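Local coordinates for glutathione S-transferase family protein (Populus trichocarpa, PDB 5F06) that probably catalyses the conjugation of glutathione to electrophilic compounds such as organic halides, as a Phi-class glutathione transferase acting in detoxification, at residues V30-F35 with G51-L56; L2-A7 with T11-V16. All coordinates share one frame; numbering follows the deposited sequence. Where two conformers were deposited one is given.

Interaction 1. Residues V30-F35 with G51-L56; sequences VPVDLF and GQIPAL. With GSH (glutathione), chain C.
Val32 and Leu34 both lean on Ile53, one flank of the glutathione site. Gly51 turns the chain into this loop, its carbonyl held by Lys40. Gln52 points away from residues 30-35, its CG anti to the carbonyl carbon; its chain, extended beyond CG (chi2 -165°), carries NE2 to glutathione carboxylate O32 at 2.6 Å, while OE1 takes Arg106 of the second subunit. A leucine in its place would probably leave both that carboxylate oxygen and the neighbouring subunit's arginine without a partner here. Next, Ile53 grips the cysteinyl unit of glutathione with its backbone: its N donates to O2 at 3.0 Å, and its O accepts from N2 at 3.0 Å. The two branches of its side chain divide the apolar work. Ile53 CG2 slides past Val32, 3.9 Å from Val32 CG1, whereas Ile53 CD1 meets Leu34 CD1 tip to tip at 3.8 Å. The cis peptide before Pro54 marks it as the cis-proline of the thioredoxin fold. Ala55 then enters strand 55-58, next to strand 2-6. Phe44 of helix 42-45 covers Val32, Ile53 and Ala55, while Pro54 packs on helix 11-22.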
# COMPACT_ATOMS: atom_id res chain seq x y z
N VAL A 30 15.24 18.70 -5.23
CA VAL A 30 16.47 18.46 -5.99
C VAL A 30 16.11 17.67 -7.24
O VAL A 30 15.61 16.55 -7.14
CB VAL A 30 17.51 17.68 -5.16
CG1 VAL A 30 18.78 17.47 -5.97
CG2 VAL A 30 17.80 18.41 -3.86
N PRO A 31 16.35 18.25 -8.43
CA PRO A 31 15.96 17.53 -9.65
C PRO A 31 16.68 16.20 -9.84
O PRO A 31 17.87 16.08 -9.55
CB PRO A 31 16.35 18.50 -10.77
CG PRO A 31 16.33 19.83 -10.13
CD PRO A 31 16.80 19.62 -8.73
N VAL A 32 15.94 15.20 -10.32
CA VAL A 32 16.52 13.95 -10.78
C VAL A 32 16.23 13.82 -12.27
O VAL A 32 15.08 13.88 -12.70
CB VAL A 32 15.95 12.73 -10.02
CG1 VAL A 32 16.58 11.44 -10.51
CG2 VAL A 32 16.17 12.89 -8.53
N ASP A 33 17.30 13.64 -13.04
CA ASP A 33 17.22 13.65 -14.50
C ASP A 33 16.82 12.27 -15.03
O ASP A 33 17.68 11.45 -15.36
CB ASP A 33 18.57 14.09 -15.08
CG ASP A 33 18.50 14.43 -16.56
OD1 ASP A 33 17.52 14.04 -17.23
OD2 ASP A 33 19.44 15.09 -17.05
N LEU A 34 15.52 12.03 -15.12
CA LEU A 34 15.01 10.76 -15.63
C LEU A 34 15.37 10.56 -17.10
O LEU A 34 15.72 9.45 -17.51
CB LEU A 34 13.49 10.67 -15.47
CG LEU A 34 12.90 10.69 -14.05
CD1 LEU A 34 11.42 10.29 -14.08
CD2 LEU A 34 13.66 9.79 -13.10
N PHE A 35 15.28 11.63 -17.89
CA PHE A 35 15.65 11.62 -19.30
C PHE A 35 17.06 11.07 -19.53
O PHE A 35 17.30 10.33 -20.48
CB PHE A 35 15.54 13.04 -19.87
CG PHE A 35 16.06 13.19 -21.27
CD1 PHE A 35 15.31 12.75 -22.35
CD2 PHE A 35 17.28 13.80 -21.51
CE1 PHE A 35 15.78 12.90 -23.65
CE2 PHE A 35 17.76 13.95 -22.80
CZ PHE A 35 17.00 13.50 -23.87
N GLY A 51 15.35 2.23 -7.91
CA GLY A 51 15.67 3.14 -8.99
C GLY A 51 14.49 3.92 -9.52
O GLY A 51 14.36 4.12 -10.73
N GLN A 52 13.63 4.38 -8.62
CA GLN A 52 12.52 5.25 -8.99
C GLN A 52 12.41 6.43 -8.03
O GLN A 52 12.84 6.35 -6.87
CB GLN A 52 11.21 4.47 -9.03
CG GLN A 52 11.10 3.53 -10.21
CD GLN A 52 9.68 3.05 -10.44
OE1 GLN A 52 9.04 2.51 -9.54
NE2 GLN A 52 9.18 3.26 -11.65
N ILE A 53 11.83 7.51 -8.52
CA ILE A 53 11.65 8.71 -7.73
C ILE A 53 10.26 8.68 -7.09
O ILE A 53 9.34 8.09 -7.64
CB ILE A 53 11.83 10.00 -8.58
CG1 ILE A 53 10.88 10.00 -9.79
CG2 ILE A 53 13.27 10.12 -9.03
CD1 ILE A 53 10.84 11.35 -10.53
N PRO A 54 10.10 9.33 -5.92
CA PRO A 54 11.08 10.19 -5.25
C PRO A 54 11.86 9.49 -4.15
O PRO A 54 11.56 8.36 -3.77
CB PRO A 54 10.19 11.28 -4.65
CG PRO A 54 8.98 10.53 -4.24
CD PRO A 54 8.78 9.44 -5.28
N ALA A 55 12.88 10.19 -3.66
CA ALA A 55 13.55 9.84 -2.43
C ALA A 55 13.62 11.08 -1.55
O ALA A 55 13.51 12.21 -2.04
CB ALA A 55 14.94 9.30 -2.69
N LEU A 56 13.79 10.87 -0.25
CA LEU A 56 13.93 11.95 0.71
C LEU A 56 15.19 11.78 1.54
O LEU A 56 15.42 10.71 2.09
CB LEU A 56 12.71 12.02 1.64
CG LEU A 56 12.70 13.17 2.65
CD1 LEU A 56 12.27 14.46 1.98
CD2 LEU A 56 11.79 12.86 3.82
N1 GSH C . 5.66 2.97 -5.43
CA1 GSH C . 6.52 4.02 -5.86
C1 GSH C . 6.19 5.29 -5.10
O11 GSH C . 5.00 5.55 -4.79
O12 GSH C . 7.10 6.09 -4.77
CB1 GSH C . 6.36 4.25 -7.35
CG1 GSH C . 7.47 5.17 -7.83
CD1 GSH C . 7.33 5.50 -9.31
OE1 GSH C . 6.51 4.93 -10.00
N2 GSH C . 8.19 6.51 -9.86
CA2 GSH C . 8.13 6.87 -11.24
C2 GSH C . 9.52 6.74 -11.86
O2 GSH C . 10.51 6.90 -11.17
CB2 GSH C . 7.71 8.32 -11.35
SG2 GSH C . 5.99 8.54 -10.96
N3 GSH C . 9.66 6.44 -13.26
CA3 GSH C . 10.98 6.34 -13.85
C3 GSH C . 11.28 4.90 -14.27
O31 GSH C . 12.15 4.67 -15.16
O32 GSH C . 10.68 3.94 -13.72

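Interaction 2. Residues L2-A7 with T11-V16. With GSH (glutathione), chain C; SO4 (sulfate ion), chain D.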
# COMPACT_ATOMS: atom_id res chain seq x y z
N LEU A 2 14.61 19.23 4.67
CA LEU A 2 13.91 18.18 3.95
C LEU A 2 14.26 18.28 2.48
O LEU A 2 13.78 19.19 1.80
CB LEU A 2 12.40 18.30 4.14
CG LEU A 2 11.86 18.01 5.54
CD1 LEU A 2 10.42 18.48 5.64
CD2 LEU A 2 11.96 16.53 5.87
N LYS A 3 15.09 17.36 2.01
CA LYS A 3 15.53 17.37 0.62
C LYS A 3 14.84 16.26 -0.16
O LYS A 3 15.07 15.07 0.08
CB LYS A 3 17.04 17.22 0.54
CG LYS A 3 17.79 18.38 1.20
CD LYS A 3 19.27 18.09 1.39
CE LYS A 3 19.92 17.65 0.09
NZ LYS A 3 19.75 18.64 -1.00
N LEU A 4 13.99 16.67 -1.09
CA LEU A 4 13.19 15.76 -1.90
C LEU A 4 13.80 15.62 -3.28
O LEU A 4 13.93 16.60 -4.00
CB LEU A 4 11.75 16.27 -2.00
CG LEU A 4 10.74 15.42 -2.77
CD1 LEU A 4 10.56 14.07 -2.10
CD2 LEU A 4 9.40 16.16 -2.87
N TYR A 5 14.17 14.39 -3.64
CA TYR A 5 14.76 14.11 -4.94
C TYR A 5 13.71 13.59 -5.91
O TYR A 5 13.14 12.52 -5.71
CB TYR A 5 15.90 13.10 -4.79
CG TYR A 5 17.05 13.63 -3.97
CD1 TYR A 5 17.00 13.60 -2.58
CD2 TYR A 5 18.18 14.17 -4.57
CE1 TYR A 5 18.05 14.08 -1.81
CE2 TYR A 5 19.23 14.65 -3.81
CZ TYR A 5 19.15 14.62 -2.44
OH TYR A 5 20.20 15.10 -1.69
N GLY A 6 13.46 14.34 -6.97
CA GLY A 6 12.45 13.94 -7.93
C GLY A 6 12.26 14.96 -9.04
O GLY A 6 13.21 15.64 -9.44
N ALA A 7 11.04 15.07 -9.54
CA ALA A 7 10.72 16.01 -10.61
C ALA A 7 9.29 16.52 -10.45
O ALA A 7 8.39 15.74 -10.14
CB ALA A 7 10.90 15.34 -11.96
N THR A 11 3.96 12.11 -11.02
CA THR A 11 2.88 11.86 -10.07
C THR A 11 3.40 11.53 -8.69
O THR A 11 2.84 11.96 -7.68
CB THR A 11 2.01 10.69 -10.54
OG1 THR A 11 2.83 9.54 -10.77
CG2 THR A 11 1.27 11.05 -11.81
N CYS A 12 4.47 10.74 -8.65
CA CYS A 12 5.02 10.24 -7.40
C CYS A 12 5.68 11.35 -6.59
O CYS A 12 5.55 11.39 -5.36
CB CYS A 12 6.01 9.12 -7.70
SG CYS A 12 5.31 7.81 -8.73
N THR A 13 6.36 12.27 -7.26
CA THR A 13 6.93 13.43 -6.57
C THR A 13 5.83 14.37 -6.13
O THR A 13 5.86 14.90 -5.01
CB THR A 13 7.93 14.20 -7.46
OG1 THR A 13 8.92 13.31 -7.97
CG2 THR A 13 8.62 15.31 -6.65
N SER A 14 4.85 14.59 -7.00
CA SER A 14 3.76 15.52 -6.71
C SER A 14 2.97 15.09 -5.48
O SER A 14 2.44 15.93 -4.76
CB SER A 14 2.82 15.64 -7.91
OG SER A 14 3.44 16.34 -8.97
N ARG A 15 2.88 13.79 -5.25
CA ARG A 15 2.17 13.28 -4.08
C ARG A 15 2.83 13.79 -2.80
O ARG A 15 2.14 14.17 -1.85
CB ARG A 15 2.13 11.75 -4.09
CG ARG A 15 1.19 11.16 -3.05
CD ARG A 15 0.99 9.65 -3.21
NE ARG A 15 0.33 9.31 -4.47
CZ ARG A 15 0.92 8.72 -5.51
NH1 ARG A 15 2.20 8.38 -5.48
NH2 ARG A 15 0.21 8.47 -6.60
N VAL A 16 4.16 13.83 -2.79
CA VAL A 16 4.88 14.35 -1.63
C VAL A 16 4.78 15.88 -1.58
O VAL A 16 4.53 16.46 -0.52
CB VAL A 16 6.37 13.94 -1.66
CG1 VAL A 16 7.11 14.48 -0.44
CG2 VAL A 16 6.50 12.43 -1.72
N1 GSH C . 5.66 2.97 -5.43
CA1 GSH C . 6.52 4.02 -5.86
C1 GSH C . 6.19 5.29 -5.10
O11 GSH C . 5.00 5.55 -4.79
O12 GSH C . 7.10 6.09 -4.77
CB1 GSH C . 6.36 4.25 -7.35
CG1 GSH C . 7.47 5.17 -7.83
CD1 GSH C . 7.33 5.50 -9.31
OE1 GSH C . 6.51 4.93 -10.00
N2 GSH C . 8.19 6.51 -9.86
CA2 GSH C . 8.13 6.87 -11.24
C2 GSH C . 9.52 6.74 -11.86
O2 GSH C . 10.51 6.90 -11.17
CB2 GSH C . 7.71 8.32 -11.35
SG2 GSH C . 5.99 8.54 -10.96
N3 GSH C . 9.66 6.44 -13.26
CA3 GSH C . 10.98 6.34 -13.85
C3 GSH C . 11.28 4.90 -14.27
O31 GSH C . 12.15 4.67 -15.16
O32 GSH C . 10.68 3.94 -13.72
S SO4 D . 3.85 9.64 -14.39
O1 SO4 D . 3.49 10.22 -15.68
O2 SO4 D . 2.65 9.10 -13.75
O3 SO4 D . 4.82 8.57 -14.57
O4 SO4 D . 4.42 10.69 -13.54
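Thr13 OG1 is gripped by two groups: the backbone N of Ala7, which donates to it from 3.2 Å in a nearly straight bond (168°), and the hydroxyl of Ser10 in the intervening loop. This clasp ties the start of helix 11-22 to the end of strand 2-6 in the beta-alpha-beta unit that opens the thioredoxin-like domain. The short helix and strand segments run almost antiparallel (161°), 8.9 Å apart at their closest. Ser10 OG also bonds Ala7 O, so one serine bridges both sides of the turn. Packing is tight here: Ala7 O comes within 3.1 Å of Thr13 CB, and Gly6 CA lies 3.6 Å from Thr13 OG1. Gly6, having no side chain, lets the Thr13 hydroxyl come this close and the helix settle against the strand. Deeper in the core the contact turns apolar. Leu4 has CG anti to the backbone N (chi1 -178°), which carries its fork toward the helix; CD2 touches Val16 CG1 tip to tip at 3.7 Å and also reaches Thr13 CG2 at 4.0 Å. Pro54 covers Leu4 from the neighbouring loop. The helix turns another side to the active site, where Cys12 is the residue known to bind glutathione covalently. Arg15 is fixed in place by Ser66, which also bonds glutathione, and by the carbonyl of His168. At the helix start, where the helix dipole may add some pull on an anion, sits a sulfate, probably from the crystallisation liquor: Thr11 N donates to its O4 at 2.9 Å.

How the interactions relate
Both contacts are buried in the same thioredoxin-like domain, with centres about 8 Å apart. Strand 2-6 joins them: Val30 N probably bonds Leu4 O on one edge, and Ala55 O probably takes Tyr5 N on the other, so segments 30-35 and 51-56 flank it. Interaction 2 is the more extensive, laying a helix against the sheet with an apolar patch and a polar clasp at one end. Interaction 1 joins a loop leaving the sheet to one that leads into it, by apolar side-chain contacts; polar groups of residues 52-53 turn to the ligand and, at Gln52, also to the second subunit. Glutathione lies between the cis-proline loop and the helix start bearing Cys12.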